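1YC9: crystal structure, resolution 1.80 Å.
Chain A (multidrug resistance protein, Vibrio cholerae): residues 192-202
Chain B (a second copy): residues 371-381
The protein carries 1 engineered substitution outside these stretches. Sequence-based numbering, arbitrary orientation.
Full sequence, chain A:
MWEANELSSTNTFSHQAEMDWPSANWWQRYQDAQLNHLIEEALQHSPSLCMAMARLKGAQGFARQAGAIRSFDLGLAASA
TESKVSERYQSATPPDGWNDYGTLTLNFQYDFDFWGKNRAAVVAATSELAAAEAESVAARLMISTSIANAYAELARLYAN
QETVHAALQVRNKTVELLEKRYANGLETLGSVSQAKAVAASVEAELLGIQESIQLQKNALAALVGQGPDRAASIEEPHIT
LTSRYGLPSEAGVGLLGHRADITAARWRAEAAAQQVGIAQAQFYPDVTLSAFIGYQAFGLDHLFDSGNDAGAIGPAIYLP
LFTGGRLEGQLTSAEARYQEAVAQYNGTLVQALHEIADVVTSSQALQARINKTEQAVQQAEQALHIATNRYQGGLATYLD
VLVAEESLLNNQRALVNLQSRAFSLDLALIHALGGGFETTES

Chain A, residues 192-202: VSQAKAVAASV
Chain B, residues 371-381: NKTEQAVQQAE

The two helices come together closely enough for alanine to touch backbone: their axes approach to 7.6 Å, and no direct hydrogen bond crosses between the stretches. Residues 192-202 of chain A and 371-381 of chain B are helical throughout, each segment lying within a longer helix, with phi between -56° and -72° and psi between -33° and -55°. Regular i to i+4 bonds of 2.8 to 3.0 Å hold each backbone, as from Ala197(A) N to Ser193(A) O (2.9 Å) and from Ala380(B) N to Ala376(B) O (2.9 Å). The chains run nearly antiparallel, with 162° between their N-to-C directions and a signed crossing angle of -162°. The register is set by Ala197(A) and Ala376(B), whose CA atoms lie only 4.1 Å apart.

Small side chains permit this proximity. Ala200(A) points its CB toward chain B, where it sits 3.6 Å from Lys372(B) O, 3.7 Å from Ala376(B) N and 4.0 Å from Ala376(B) CB. One helical turn earlier, the CB of Ala197(A), directed sideways, lies 3.6 Å from Ala380(B) N and 4.0 Å from Ala380(B) CB. Chain B reciprocates, with Ala376(B) CB 3.6 Å from Ala197(A) O. Lys372(B) O and Ala197(A) O already accept bonds within their own helices, so these methyl contacts are packing against a satisfied backbone. Ser201(A), chi1 t, extends the contact with its CB 4.2 Å from Ala376(B) CB.

Gln379(B) has the largest covered area of any residue here, 96 Å² of the 420 Å² buried in total. Its backbone position, with the CA-to-CB bond pointing toward chain A, sets Gln379(B) CB 3.4 Å from Ser193(A) O and 3.7 Å from Ala197(A) CB. Its chi1 and chi2 are both m (-57° and -78°), with chi3 at 0°, and these angles place the outer atoms: Gln379(B) CD lies 3.8 Å from Lys196(A) CB, and OE1 receives a bond from water 1. Lys196(A), in an m, t, t, m conformation, starts toward chain B but its end leads away, so its contact is made near the backbone. Lys372(B), with m, m, m, t angles, brings its CE to 4.4 Å from Ala200(A) CB.

Water supplies the polar link that direct bonding lacks. Water 1 joins Ser193(A) OG at 2.5 Å to Gln379(B) OE1 at 2.8 Å, donating to the amide oxygen; the m rotamer of Ser193(A), chi1 -65°, places the hydroxyl for this bridge. Water 2 lies 2.7 Å from Ala380(B) O, to which it donates, and accepts a weak bond from Gln194(A) NE2 at 3.4 Å. Although the CA-to-CB bond of Gln194(A) points away, chi angles of -164°, 68° and 82° bring its end nearer to chain B. Val198(A) and Val377(B), both chi1 t, point away from the partner helix and take no part in the contact.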

# COMPACT_ATOMS: atom_id res chain seq x y z
N VAL A 192 -36.28 -27.79 -28.13
CA VAL A 192 -36.99 -27.41 -26.94
C VAL A 192 -35.99 -27.40 -25.76
O VAL A 192 -35.97 -26.46 -24.98
CB VAL A 192 -38.15 -28.40 -26.64
CG1 VAL A 192 -38.77 -28.16 -25.26
CG2 VAL A 192 -39.22 -28.32 -27.75
N SER A 193 -35.15 -28.42 -25.70
CA SER A 193 -34.25 -28.57 -24.57
C SER A 193 -33.18 -27.45 -24.61
O SER A 193 -32.83 -26.89 -23.59
CB SER A 193 -33.58 -29.94 -24.57
OG SER A 193 -34.55 -30.97 -24.39
N GLN A 194 -32.73 -27.13 -25.80
CA GLN A 194 -31.73 -26.08 -26.00
C GLN A 194 -32.29 -24.76 -25.57
O GLN A 194 -31.60 -24.00 -24.86
CB GLN A 194 -31.29 -26.05 -27.45
CG GLN A 194 -29.99 -25.26 -27.68
CD GLN A 194 -28.80 -25.94 -27.09
OE1 GLN A 194 -28.26 -26.83 -27.69
NE2 GLN A 194 -28.39 -25.52 -25.89
N ALA A 195 -33.54 -24.50 -25.92
CA ALA A 195 -34.19 -23.25 -25.61
C ALA A 195 -34.40 -23.09 -24.14
O ALA A 195 -34.31 -21.98 -23.59
CB ALA A 195 -35.50 -23.12 -26.36
N LYS A 196 -34.72 -24.21 -23.48
CA LYS A 196 -34.86 -24.19 -22.04
C LYS A 196 -33.49 -23.96 -21.35
O LYS A 196 -33.43 -23.27 -20.36
CB LYS A 196 -35.52 -25.48 -21.56
CG LYS A 196 -36.96 -25.56 -21.97
CD LYS A 196 -37.55 -26.96 -21.62
CE LYS A 196 -39.06 -26.94 -21.75
NZ LYS A 196 -39.67 -26.27 -20.59
N ALA A 197 -32.43 -24.49 -21.94
CA ALA A 197 -31.08 -24.33 -21.42
C ALA A 197 -30.68 -22.84 -21.55
O ALA A 197 -30.22 -22.21 -20.56
CB ALA A 197 -30.13 -25.19 -22.15
N VAL A 198 -30.97 -22.27 -22.72
CA VAL A 198 -30.75 -20.84 -22.96
C VAL A 198 -31.49 -19.99 -21.92
O VAL A 198 -30.88 -19.10 -21.30
CB VAL A 198 -31.13 -20.43 -24.42
CG1 VAL A 198 -31.15 -18.88 -24.59
CG2 VAL A 198 -30.16 -21.01 -25.40
N ALA A 199 -32.78 -20.27 -21.69
CA ALA A 199 -33.59 -19.44 -20.79
C ALA A 199 -33.07 -19.52 -19.33
O ALA A 199 -33.09 -18.53 -18.61
CB ALA A 199 -35.03 -19.84 -20.80
N ALA A 200 -32.68 -20.73 -18.92
CA ALA A 200 -32.22 -20.96 -17.57
C ALA A 200 -30.89 -20.18 -17.38
O ALA A 200 -30.70 -19.52 -16.37
CB ALA A 200 -32.03 -22.44 -17.31
N SER A 201 -30.03 -20.27 -18.38
CA SER A 201 -28.78 -19.53 -18.40
C SER A 201 -28.95 -18.02 -18.33
O SER A 201 -28.21 -17.35 -17.60
CB SER A 201 -28.00 -19.87 -19.65
OG SER A 201 -26.72 -19.32 -19.53
N VAL A 202 -29.90 -17.48 -19.09
CA VAL A 202 -30.19 -16.04 -19.06
C VAL A 202 -30.74 -15.65 -17.72
O VAL A 202 -30.33 -14.64 -17.17
CB VAL A 202 -31.12 -15.61 -20.22
CG1 VAL A 202 -31.46 -14.14 -20.11
CG2 VAL A 202 -30.41 -15.84 -21.53
N ASN B 371 -29.26 -23.27 -8.75
CA ASN B 371 -30.47 -23.93 -9.24
C ASN B 371 -30.69 -23.68 -10.72
O ASN B 371 -30.83 -24.62 -11.50
CB ASN B 371 -31.67 -23.43 -8.45
CG ASN B 371 -31.80 -24.12 -7.09
OD1 ASN B 371 -31.06 -25.04 -6.80
ND2 ASN B 371 -32.76 -23.66 -6.25
N LYS B 372 -30.70 -22.40 -11.10
CA LYS B 372 -30.89 -22.06 -12.50
C LYS B 372 -29.73 -22.57 -13.35
O LYS B 372 -29.92 -23.01 -14.49
CB LYS B 372 -31.08 -20.56 -12.70
CG LYS B 372 -32.30 -19.94 -12.02
CD LYS B 372 -33.68 -20.61 -12.28
CE LYS B 372 -34.02 -20.89 -13.72
NZ LYS B 372 -35.42 -21.59 -13.92
N THR B 373 -28.52 -22.54 -12.81
CA THR B 373 -27.38 -23.01 -13.59
C THR B 373 -27.43 -24.56 -13.73
O THR B 373 -27.11 -25.09 -14.79
CB THR B 373 -26.06 -22.55 -12.96
OG1 THR B 373 -26.07 -21.12 -12.79
CG2 THR B 373 -24.91 -22.85 -13.89
N GLU B 374 -27.86 -25.26 -12.69
CA GLU B 374 -28.10 -26.72 -12.78
C GLU B 374 -29.13 -27.04 -13.87
O GLU B 374 -28.97 -27.99 -14.63
CB GLU B 374 -28.60 -27.32 -11.44
CG GLU B 374 -27.49 -27.58 -10.42
CD GLU B 374 -27.96 -27.99 -9.02
OE1 GLU B 374 -29.12 -27.71 -8.62
OE2 GLU B 374 -27.13 -28.55 -8.31
N GLN B 375 -30.19 -26.29 -13.91
CA GLN B 375 -31.22 -26.43 -14.93
C GLN B 375 -30.62 -26.20 -16.34
O GLN B 375 -30.91 -26.92 -17.26
CB GLN B 375 -32.37 -25.50 -14.66
CG GLN B 375 -33.13 -25.84 -13.35
CD GLN B 375 -34.11 -24.78 -12.97
OE1 GLN B 375 -34.32 -24.49 -11.76
NE2 GLN B 375 -34.70 -24.18 -13.94
N ALA B 376 -29.76 -25.19 -16.52
CA ALA B 376 -29.14 -24.98 -17.81
C ALA B 376 -28.25 -26.17 -18.17
O ALA B 376 -28.27 -26.61 -19.30
CB ALA B 376 -28.30 -23.67 -17.83
N VAL B 377 -27.50 -26.69 -17.21
CA VAL B 377 -26.68 -27.87 -17.44
C VAL B 377 -27.54 -29.04 -17.92
O VAL B 377 -27.30 -29.62 -18.95
CB VAL B 377 -25.86 -28.26 -16.21
CG1 VAL B 377 -25.24 -29.65 -16.34
CG2 VAL B 377 -24.74 -27.21 -15.95
N GLN B 378 -28.55 -29.37 -17.14
CA GLN B 378 -29.38 -30.52 -17.46
C GLN B 378 -30.12 -30.41 -18.77
O GLN B 378 -30.24 -31.37 -19.48
CB GLN B 378 -30.37 -30.74 -16.34
CG GLN B 378 -29.77 -31.11 -15.12
CD GLN B 378 -30.75 -31.80 -14.22
OE1 GLN B 378 -31.51 -31.13 -13.54
NE2 GLN B 378 -30.75 -33.16 -14.24
N GLN B 379 -30.65 -29.24 -19.09
CA GLN B 379 -31.31 -29.06 -20.38
C GLN B 379 -30.35 -29.06 -21.53
O GLN B 379 -30.65 -29.59 -22.59
CB GLN B 379 -32.15 -27.80 -20.41
CG GLN B 379 -33.17 -27.75 -19.36
CD GLN B 379 -34.38 -28.57 -19.65
OE1 GLN B 379 -34.48 -29.23 -20.70
NE2 GLN B 379 -35.36 -28.48 -18.76
N ALA B 380 -29.15 -28.51 -21.32
CA ALA B 380 -28.16 -28.57 -22.36
C ALA B 380 -27.68 -30.02 -22.58
O ALA B 380 -27.35 -30.42 -23.71
CB ALA B 380 -26.96 -27.62 -21.98
N GLU B 381 -27.65 -30.80 -21.51
CA GLU B 381 -27.19 -32.17 -21.59
C GLU B 381 -28.22 -32.97 -22.40
O GLU B 381 -27.85 -33.71 -23.28
CB GLU B 381 -27.06 -32.77 -20.22
CG GLU B 381 -26.49 -34.15 -20.25
CD GLU B 381 -26.30 -34.71 -18.88
OE1 GLU B 381 -26.39 -33.92 -17.90
OE2 GLU B 381 -26.07 -35.95 -18.80
O HOH W 1 -36.09 -30.68 -22.49
O HOH W 2 -26.50 -28.21 -25.10